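Local atomic coordinates of N-alpha-acetyltransferase 35, NatC auxiliary subunit (Saccharomyces cerevisiae, PDB entry 6YGA), a protein that serves as the auxiliary subunit of the NatC N-terminal acetyltransferase, a complex that acetylates the N-terminal methionine of the L-A virus Gag protein. Residues 116-121 with 272-277; 180-185 with 279-284; 496-501 with 526-531. One frame throughout, in Å; residues are numbered along the deposited sequence.

Interaction 1. Residues 116-121 with 272-277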
loop_
_atom_site.group_PDB
_atom_site.type_symbol
_atom_site.label_atom_id
_atom_site.label_comp_id
_atom_site.label_asym_id
_atom_site.label_seq_id
_atom_site.Cartn_x
_atom_site.Cartn_y
_atom_site.Cartn_z
ATOM N N SER B 116 -9.420 -6.861 21.062
ATOM C CA SER B 116 -10.694 -7.542 21.271
ATOM C C SER B 116 -10.684 -8.401 22.529
ATOM O O SER B 116 -11.750 -8.675 23.091
ATOM C CB SER B 116 -11.034 -8.403 20.051
ATOM O OG SER B 116 -10.068 -9.421 19.849
ATOM N N CYS B 117 -9.508 -8.822 22.986
ATOM C CA CYS B 117 -9.412 -9.619 24.203
ATOM C C CYS B 117 -9.698 -8.757 25.429
ATOM O O CYS B 117 -9.127 -7.673 25.585
ATOM C CB CYS B 117 -8.020 -10.245 24.306
ATOM S SG CYS B 117 -7.695 -11.184 25.820
ATOM N N ARG B 118 -10.575 -9.246 26.309
ATOM C CA ARG B 118 -10.893 -8.494 27.519
ATOM C C ARG B 118 -9.733 -8.466 28.505
ATOM O O ARG B 118 -9.675 -7.564 29.348
ATOM C CB ARG B 118 -12.138 -9.077 28.191
ATOM C CG ARG B 118 -13.396 -8.958 27.349
ATOM C CD ARG B 118 -13.735 -7.504 27.083
ATOM N NE ARG B 118 -14.017 -6.783 28.320
ATOM C CZ ARG B 118 -15.210 -6.742 28.904
ATOM N NH1 ARG B 118 -16.239 -7.380 28.361
ATOM N NH2 ARG B 118 -15.378 -6.061 30.028
ATOM N N TYR B 119 -8.812 -9.428 28.419
ATOM C CA TYR B 119 -7.683 -9.448 29.341
ATOM C C TYR B 119 -6.657 -8.382 28.981
ATOM O O TYR B 119 -6.109 -7.718 29.868
ATOM C CB TYR B 119 -7.040 -10.833 29.356
ATOM C CG TYR B 119 -7.921 -11.904 29.957
ATOM C CD1 TYR B 119 -7.971 -12.100 31.331
ATOM C CD2 TYR B 119 -8.709 -12.714 29.151
ATOM C CE1 TYR B 119 -8.778 -13.076 31.885
ATOM C CE2 TYR B 119 -9.520 -13.693 29.696
ATOM C CZ TYR B 119 -9.549 -13.869 31.064
ATOM O OH TYR B 119 -10.352 -14.839 31.616
ATOM N N THR B 120 -6.385 -8.202 27.684
ATOM C CA THR B 120 -5.455 -7.158 27.266
ATOM C C THR B 120 -6.013 -5.776 27.573
ATOM O O THR B 120 -5.265 -4.869 27.954
ATOM C CB THR B 120 -5.139 -7.290 25.774
ATOM O OG1 THR B 120 -6.323 -7.042 25.009
ATOM C CG2 THR B 120 -4.626 -8.685 25.452
ATOM N N GLU B 121 -7.326 -5.597 27.411
ATOM C CA GLU B 121 -7.956 -4.344 27.808
ATOM C C GLU B 121 -7.812 -4.116 29.306
ATOM O O GLU B 121 -7.550 -2.992 29.748
ATOM C CB GLU B 121 -9.433 -4.350 27.400
ATOM C CG GLU B 121 -10.108 -2.975 27.334
ATOM C CD GLU B 121 -10.622 -2.485 28.674
ATOM O OE1 GLU B 121 -10.617 -3.268 29.647
ATOM O OE2 GLU B 121 -11.038 -1.308 28.751
ATOM N N ALA B 272 -14.861 -13.895 25.957
ATOM C CA ALA B 272 -13.466 -13.525 26.167
ATOM C C ALA B 272 -12.970 -12.603 25.061
ATOM O O ALA B 272 -12.198 -11.670 25.316
ATOM C CB ALA B 272 -12.595 -14.778 26.249
ATOM N N PHE B 273 -13.401 -12.850 23.827
ATOM C CA PHE B 273 -13.067 -12.011 22.684
ATOM C C PHE B 273 -14.366 -11.491 22.089
ATOM O O PHE B 273 -15.239 -12.281 21.712
ATOM C CB PHE B 273 -12.267 -12.793 21.640
ATOM C CG PHE B 273 -10.980 -13.364 22.164
ATOM C CD1 PHE B 273 -10.969 -14.570 22.848
ATOM C CD2 PHE B 273 -9.781 -12.699 21.969
ATOM C CE1 PHE B 273 -9.786 -15.100 23.333
ATOM C CE2 PHE B 273 -8.594 -13.224 22.450
ATOM C CZ PHE B 273 -8.597 -14.425 23.134
ATOM N N SER B 274 -14.496 -10.170 22.009
ATOM C CA SER B 274 -15.737 -9.568 21.544
ATOM C C SER B 274 -15.450 -8.165 21.028
ATOM O O SER B 274 -14.332 -7.654 21.137
ATOM C CB SER B 274 -16.788 -9.534 22.660
ATOM O OG SER B 274 -16.373 -8.701 23.728
ATOM N N THR B 275 -16.484 -7.552 20.452
ATOM C CA THR B 275 -16.457 -6.152 20.061
ATOM C C THR B 275 -16.869 -5.225 21.201
ATOM O O THR B 275 -17.218 -4.065 20.950
ATOM C CB THR B 275 -17.358 -5.926 18.844
ATOM O OG1 THR B 275 -18.664 -6.451 19.109
ATOM C CG2 THR B 275 -16.784 -6.618 17.616
ATOM N N TYR B 276 -16.833 -5.719 22.443
ATOM C CA TYR B 276 -17.266 -4.931 23.593
ATOM C C TYR B 276 -16.468 -3.639 23.719
ATOM O O TYR B 276 -17.024 -2.585 24.048
ATOM C CB TYR B 276 -17.134 -5.773 24.866
ATOM C CG TYR B 276 -17.460 -5.059 26.164
ATOM C CD1 TYR B 276 -16.480 -4.370 26.868
ATOM C CD2 TYR B 276 -18.743 -5.099 26.699
ATOM C CE1 TYR B 276 -16.771 -3.723 28.057
ATOM C CE2 TYR B 276 -19.042 -4.457 27.891
ATOM C CZ TYR B 276 -18.051 -3.771 28.563
ATOM O OH TYR B 276 -18.344 -3.130 29.747
ATOM N N ILE B 277 -15.160 -3.701 23.460
ATOM C CA ILE B 277 -14.315 -2.529 23.654
ATOM C C ILE B 277 -14.656 -1.434 22.651
ATOM O O ILE B 277 -14.502 -0.243 22.947
ATOM C CB ILE B 277 -12.830 -2.925 23.575
ATOM C CG1 ILE B 277 -11.947 -1.762 24.029
ATOM C CG2 ILE B 277 -12.459 -3.362 22.161
ATOM C CD1 ILE B 277 -10.473 -2.038 23.883
#

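Interaction 2. Residues 180-185 with 279-284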
loop_
_atom_site.group_PDB
_atom_site.type_symbol
_atom_site.label_atom_id
_atom_site.label_comp_id
_atom_site.label_asym_id
_atom_site.label_seq_id
_atom_site.Cartn_x
_atom_site.Cartn_y
_atom_site.Cartn_z
ATOM N N ASN B 180 -4.498 1.459 15.541
ATOM C CA ASN B 180 -5.523 2.197 16.274
ATOM C C ASN B 180 -5.622 1.556 17.650
ATOM O O ASN B 180 -6.365 0.595 17.855
ATOM C CB ASN B 180 -6.856 2.164 15.536
ATOM C CG ASN B 180 -7.964 2.870 16.300
ATOM O OD1 ASN B 180 -7.706 3.652 17.216
ATOM N ND2 ASN B 180 -9.208 2.603 15.916
ATOM N N ASN B 181 -4.846 2.081 18.601
ATOM C CA ASN B 181 -4.841 1.579 19.969
ATOM C C ASN B 181 -5.884 2.254 20.856
ATOM O O ASN B 181 -5.840 2.083 22.078
ATOM C CB ASN B 181 -3.445 1.731 20.589
ATOM C CG ASN B 181 -3.018 3.180 20.734
ATOM O OD1 ASN B 181 -3.519 4.061 20.036
ATOM N ND2 ASN B 181 -2.078 3.432 21.641
HETATM N N MSE B 182 -6.809 3.013 20.271
HETATM C CA MSE B 182 -7.932 3.614 20.994
HETATM C C MSE B 182 -7.520 4.460 22.197
HETATM O O MSE B 182 -8.106 4.348 23.273
HETATM C CB MSE B 182 -8.903 2.522 21.438
HETATM C CG MSE B 182 -9.533 1.788 20.273
HETATM SE SE MSE B 182 -10.568 0.237 20.814
HETATM C CE MSE B 182 -12.327 0.856 20.251
ATOM N N GLY B 183 -6.508 5.302 22.007
ATOM C CA GLY B 183 -6.103 6.235 23.039
ATOM C C GLY B 183 -5.314 5.654 24.188
ATOM O O GLY B 183 -5.226 6.288 25.243
ATOM N N PHE B 184 -4.729 4.472 24.023
ATOM C CA PHE B 184 -3.933 3.863 25.084
ATOM C C PHE B 184 -2.531 4.466 25.104
ATOM O O PHE B 184 -1.820 4.441 24.093
ATOM C CB PHE B 184 -3.858 2.348 24.902
ATOM C CG PHE B 184 -4.961 1.601 25.595
ATOM C CD1 PHE B 184 -5.077 1.636 26.973
ATOM C CD2 PHE B 184 -5.875 0.855 24.869
ATOM C CE1 PHE B 184 -6.091 0.950 27.614
ATOM C CE2 PHE B 184 -6.888 0.167 25.504
ATOM C CZ PHE B 184 -6.995 0.212 26.877
ATOM N N ASN B 185 -2.136 5.002 26.257
ATOM C CA ASN B 185 -0.789 5.513 26.484
ATOM C C ASN B 185 -0.350 5.024 27.858
ATOM O O ASN B 185 -0.917 5.438 28.875
ATOM C CB ASN B 185 -0.751 7.044 26.402
ATOM C CG ASN B 185 0.665 7.599 26.342
ATOM O OD1 ASN B 185 1.636 6.904 26.646
ATOM N ND2 ASN B 185 0.786 8.865 25.951
ATOM N N LYS B 279 -17.603 -0.681 21.804
ATOM C CA LYS B 279 -18.880 -0.079 22.162
ATOM C C LYS B 279 -18.771 0.823 23.385
ATOM O O LYS B 279 -19.484 1.830 23.467
ATOM C CB LYS B 279 -19.922 -1.180 22.392
ATOM C CG LYS B 279 -21.270 -0.697 22.895
ATOM C CD LYS B 279 -22.292 -1.827 22.874
ATOM C CE LYS B 279 -23.666 -1.338 23.302
ATOM N NZ LYS B 279 -24.751 -2.288 22.925
ATOM N N HIS B 280 -17.883 0.502 24.323
ATOM C CA HIS B 280 -17.822 1.209 25.595
ATOM C C HIS B 280 -16.585 2.078 25.763
ATOM O O HIS B 280 -16.672 3.151 26.367
ATOM C CB HIS B 280 -17.910 0.202 26.744
ATOM C CG HIS B 280 -19.247 -0.463 26.855
ATOM N ND1 HIS B 280 -19.535 -1.671 26.256
ATOM C CD2 HIS B 280 -20.379 -0.077 27.488
ATOM C CE1 HIS B 280 -20.785 -2.005 26.525
ATOM N NE2 HIS B 280 -21.318 -1.055 27.270
ATOM N N ARG B 281 -15.433 1.657 25.247
ATOM C CA ARG B 281 -14.267 2.529 25.244
ATOM C C ARG B 281 -14.451 3.627 24.203
ATOM O O ARG B 281 -15.179 3.463 23.219
ATOM C CB ARG B 281 -12.997 1.715 24.975
ATOM C CG ARG B 281 -11.736 2.535 24.715
ATOM C CD ARG B 281 -10.476 1.739 25.004
ATOM N NE ARG B 281 -10.041 1.904 26.387
ATOM C CZ ARG B 281 -9.115 2.773 26.778
ATOM N NH1 ARG B 281 -8.516 3.553 25.889
ATOM N NH2 ARG B 281 -8.781 2.860 28.059
ATOM N N SER B 282 -13.823 4.777 24.454
ATOM C CA SER B 282 -13.863 5.893 23.516
ATOM C C SER B 282 -13.432 5.440 22.130
ATOM O O SER B 282 -12.330 4.910 21.953
ATOM C CB SER B 282 -12.965 7.030 24.011
ATOM O OG SER B 282 -13.573 7.724 25.084
ATOM N N ASN B 283 -14.311 5.643 21.151
ATOM C CA ASN B 283 -14.089 5.181 19.786
ATOM C C ASN B 283 -14.592 6.245 18.824
ATOM O O ASN B 283 -15.766 6.623 18.871
ATOM C CB ASN B 283 -14.798 3.843 19.538
ATOM C CG ASN B 283 -14.512 3.269 18.163
ATOM O OD1 ASN B 283 -13.660 3.770 17.426
ATOM N ND2 ASN B 283 -15.222 2.200 17.813
ATOM N N GLN B 284 -13.704 6.730 17.958
ATOM C CA GLN B 284 -14.049 7.724 16.952
ATOM C C GLN B 284 -14.252 7.114 15.571
ATOM O O GLN B 284 -14.380 7.853 14.591
ATOM C CB GLN B 284 -12.971 8.809 16.884
ATOM C CG GLN B 284 -12.729 9.538 18.196
ATOM C CD GLN B 284 -11.832 10.748 18.031
ATOM O OE1 GLN B 284 -11.559 11.185 16.914
ATOM N NE2 GLN B 284 -11.368 11.296 19.148
HETATM O O HOH W 1 -10.577 4.084 18.141
#

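Interaction 3. Residues 496-501 with 526-531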
loop_
_atom_site.group_PDB
_atom_site.type_symbol
_atom_site.label_atom_id
_atom_site.label_comp_id
_atom_site.label_asym_id
_atom_site.label_seq_id
_atom_site.Cartn_x
_atom_site.Cartn_y
_atom_site.Cartn_z
ATOM N N ALA B 496 46.300 0.700 -20.184
ATOM C CA ALA B 496 47.369 1.642 -19.866
ATOM C C ALA B 496 48.340 1.044 -18.854
ATOM O O ALA B 496 49.559 1.218 -18.974
ATOM C CB ALA B 496 46.780 2.950 -19.342
ATOM N N ILE B 497 47.816 0.334 -17.854
ATOM C CA ILE B 497 48.678 -0.365 -16.906
ATOM C C ILE B 497 49.431 -1.494 -17.600
ATOM O O ILE B 497 50.616 -1.722 -17.334
ATOM C CB ILE B 497 47.850 -0.879 -15.713
ATOM C CG1 ILE B 497 47.261 0.293 -14.923
ATOM C CG2 ILE B 497 48.700 -1.761 -14.812
ATOM C CD1 ILE B 497 46.362 -0.129 -13.769
ATOM N N HIS B 498 48.761 -2.211 -18.507
ATOM C CA HIS B 498 49.429 -3.286 -19.237
ATOM C C HIS B 498 50.546 -2.746 -20.121
ATOM O O HIS B 498 51.598 -3.379 -20.260
ATOM C CB HIS B 498 48.420 -4.066 -20.081
ATOM C CG HIS B 498 47.614 -5.059 -19.303
ATOM N ND1 HIS B 498 46.337 -5.429 -19.667
ATOM C CD2 HIS B 498 47.907 -5.768 -18.187
ATOM C CE1 HIS B 498 45.874 -6.316 -18.804
ATOM N NE2 HIS B 498 46.808 -6.539 -17.896
ATOM N N SER B 499 50.332 -1.579 -20.736
ATOM C CA SER B 499 51.350 -1.007 -21.611
ATOM C C SER B 499 52.610 -0.635 -20.839
ATOM O O SER B 499 53.714 -0.690 -21.393
ATOM C CB SER B 499 50.790 0.214 -22.340
ATOM O OG SER B 499 50.552 1.278 -21.436
HETATM N N MSE B 500 52.470 -0.262 -19.570
HETATM C CA MSE B 500 53.626 0.045 -18.733
HETATM C C MSE B 500 54.498 -1.190 -18.555
HETATM O O MSE B 500 55.725 -1.105 -18.591
HETATM C CB MSE B 500 53.189 0.576 -17.366
HETATM C CG MSE B 500 52.748 2.032 -17.362
HETATM SE SE MSE B 500 52.278 2.665 -15.574
HETATM C CE MSE B 500 51.995 4.553 -15.986
ATOM N N ASN B 501 53.851 -2.341 -18.366
ATOM C CA ASN B 501 54.597 -3.587 -18.224
ATOM C C ASN B 501 55.302 -3.958 -19.523
ATOM O O ASN B 501 56.434 -4.455 -19.501
ATOM C CB ASN B 501 53.666 -4.711 -17.776
ATOM C CG ASN B 501 54.409 -5.998 -17.481
ATOM O OD1 ASN B 501 55.588 -5.980 -17.125
ATOM N ND2 ASN B 501 53.723 -7.124 -17.632
ATOM N N ASN B 526 47.210 -0.376 -6.226
ATOM C CA ASN B 526 46.145 0.523 -5.805
ATOM C C ASN B 526 44.974 0.626 -6.773
ATOM O O ASN B 526 43.903 1.084 -6.360
ATOM C CB ASN B 526 46.702 1.936 -5.568
ATOM C CG ASN B 526 47.608 2.016 -4.352
ATOM O OD1 ASN B 526 48.718 1.480 -4.348
ATOM N ND2 ASN B 526 47.142 2.703 -3.315
ATOM N N GLU B 527 45.132 0.218 -8.034
ATOM C CA GLU B 527 44.099 0.489 -9.028
ATOM C C GLU B 527 43.646 -0.745 -9.803
ATOM O O GLU B 527 42.465 -0.858 -10.152
ATOM C CB GLU B 527 44.588 1.555 -10.011
ATOM C CG GLU B 527 44.741 2.933 -9.394
ATOM C CD GLU B 527 45.237 3.962 -10.385
ATOM O OE1 GLU B 527 45.685 3.564 -11.481
ATOM O OE2 GLU B 527 45.177 5.169 -10.070
HETATM N N MSE B 528 44.562 -1.668 -10.081
HETATM C CA MSE B 528 44.270 -2.786 -10.978
HETATM C C MSE B 528 43.155 -3.701 -10.477
HETATM O O MSE B 528 42.252 -4.054 -11.234
HETATM C CB MSE B 528 45.530 -3.617 -11.222
HETATM C CG MSE B 528 45.345 -4.715 -12.260
HETATM SE SE MSE B 528 44.736 -4.050 -13.996
HETATM C CE MSE B 528 46.111 -4.871 -15.109
ATOM N N GLU B 529 43.224 -4.085 -9.200
ATOM C CA GLU B 529 42.239 -5.015 -8.658
ATOM C C GLU B 529 40.828 -4.443 -8.747
ATOM O O GLU B 529 39.879 -5.161 -9.085
ATOM C CB GLU B 529 42.596 -5.364 -7.213
ATOM C CG GLU B 529 41.661 -6.367 -6.557
ATOM C CD GLU B 529 42.103 -6.735 -5.154
ATOM O OE1 GLU B 529 43.216 -6.334 -4.751
ATOM O OE2 GLU B 529 41.335 -7.427 -4.452
ATOM N N GLN B 530 40.672 -3.145 -8.467
ATOM C CA GLN B 530 39.353 -2.524 -8.553
ATOM C C GLN B 530 38.894 -2.389 -10.002
ATOM O O GLN B 530 37.702 -2.546 -10.297
ATOM C CB GLN B 530 39.367 -1.160 -7.865
ATOM C CG GLN B 530 38.018 -0.464 -7.866
ATOM C CD GLN B 530 36.958 -1.268 -7.141
ATOM O OE1 GLN B 530 37.046 -1.484 -5.932
ATOM N NE2 GLN B 530 35.952 -1.723 -7.876
ATOM N N LEU B 531 39.820 -2.097 -10.920
ATOM C CA LEU B 531 39.462 -2.015 -12.333
ATOM C C LEU B 531 38.939 -3.350 -12.848
ATOM O O LEU B 531 37.933 -3.396 -13.565
ATOM C CB LEU B 531 40.664 -1.557 -13.156
ATOM C CG LEU B 531 41.011 -0.069 -13.113
ATOM C CD1 LEU B 531 42.399 0.170 -13.688
ATOM C CD2 LEU B 531 39.971 0.741 -13.870
#

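Interaction 1. Residues 116-121 with 272-277
Arg118 lays its guanidinium flat on the ring of Tyr276, with the two planes only 2° apart and Arg118 CZ 3.8 Å from the centroid of the Tyr276 ring. The group sits over the CD1-CE1 side of the ring rather than squarely above it, which makes this an offset cation-pi stack. Successive bends at chi2 and chi3 (both -62°) fold the Arg118 chain back so that it meets Tyr276 with a flat face; the ring also stacks with His280. At the opposite end of the contact Cys117 comes up obliquely to the Phe273 ring, CB of Cys117 lying 3.6 Å from CE2 of Phe273, and Cys117 SG adds a sulfur-aromatic contact. With SG anti to the backbone N (chi1 176°), this thiol also accepts a weak capping bond from Tyr119 N. Further along the helix, CG of Glu121 reaches CD1 of Ile277 at 3.6 Å.

Between these side chains the backbones are clasped. Arg118 N donates to Ala272 O at 3.1 Å, nearly along the C=O axis, and Ser274 N returns a weak bond to Ser116 O at 3.3 Å. The Arg118 N-H belongs to the first turn of helix 118-129, so Ala272 O takes it from outside the helix. Ser274 OG in turn accepts from Tyr276 N, an ST turn leading into helix 276-280. The whole is an isolated antiparallel bridge, with Cys117 and Phe273 as its non-hydrogen-bonded pair, set between two helix N-termini and flanked by a sulfur-aromatic contact and a cation-pi stack.

Interaction 2. Residues 180-185 with 279-284
The tight half of this contact is built round Arg281, the first residue to leave helix 276-280. Its guanidinium lies over the face of the Phe184 ring, planes 15° apart, with Arg281 CZ 3.3 Å from Phe184 CZ. A bend at chi3 (-91°) turns the otherwise extended chain so that the flat group faces the ring while NH1 reaches a carbonyl at its edge: Arg281 NH1 donates to Met182 O at 2.8 Å, a bent bond (134°). The acceptor lies in the guanidinium plane, so bond and stack together fix the rotation of the group. That carbonyl is presented by a type I' turn from Asn181 to Phe184, which an Asx turn overlaps, Asn180 OD1 accepting from Met182 N. The buried selenomethionine side chain of Met182 completes the packing, CB 4.0 Å from CD of Arg281 and CE 3.9 Å from CG of Asn283.

Gly183, exposed, marks the solvent side. A water bridges the two segments, accepting from Asn180 ND2 at 3.0 Å and donating to Asn283 OD1 at 3.2 Å; that oxygen also accepts from Phe285 N. On the far flank Ser282 OG accepts from Met52 N of the N-alpha-acetyltransferase 38 chain. Phe184 rests on Leu124 and Val128 of helix 118-129, so the loop between helices 142-167 and 193-209 packs against both that helix and the segment leaving helix 276-280.

Interaction 3. Residues 496-501 with 526-531
Ala496 O is the best-held polar atom here, and two donors of its own helix grip it. Ser499 OG gives the short bond, 2.7 Å to Ala496 O, arriving from above the carbonyl plane; Met500 N adds a weak one at 3.3 Å. The hydroxyl thus folds back on the helix that carries it, and Ser499 plays no part in the meeting with 526-531.

That meeting is made by side chains alone. Met528, a selenomethionine, reaches across with its terminal methyl: CG stands anti to the backbone N (chi1 -174°), and bends at chi2 and chi3 carry CE round to the other helix. There CE lies 3.3 Å from NE2 of His498, the two side chains crossing at about a right angle and the methyl approaching the imidazole obliquely. Ile497 runs past Met528 in the opposite direction, its CG2 branch 4.1 Å from CE of Met528. The longer branch of Ile497 points to Leu531, and CD1 of Ile497 meets CD1 of Leu531 tip to tip at 4.0 Å. Glu527 is marginal, its OE1 merely grazing the same Ile497 methyl.

Such long reaches are needed because the short axes approach no closer than 11.5 Å, at 131° between their N-to-C directions. The wider pi-type turn at 526-528 includes Met528. Ile497 also packs on Ala523 and Met524, and Leu531 on Ile490 and Ile494, extending the apolar seam along both helices. These are consecutive long helices, 465-506 and 511-564, joined by a short connection, and the contact is typical of a splayed antiparallel helical hairpin, here within the NAA35-like TPR-repeat region.

How the interactions relate
Interactions 1 and 2 are neighbours, their centres 12 Å apart, and both draw on helix 276-280; Ile277 O packs against Met182 CE. Their segments alternate along the chain, so 272-284 is held in turn to the start of helix 118-129 and to the loop 180-185. Interaction 1 is mostly buried and combines backbone bonds with a stack, whereas interaction 2 is partly exposed, uses water, and adjoins N-alpha-acetyltransferase 38. Each nevertheless lays an arginine on an aromatic ring. Interaction 3, its centre about 71 Å from that of interaction 1 and 68 Å from that of interaction 2, is a sparse, partly buried apolar meeting of two long helices whose segments touch no other protein chain.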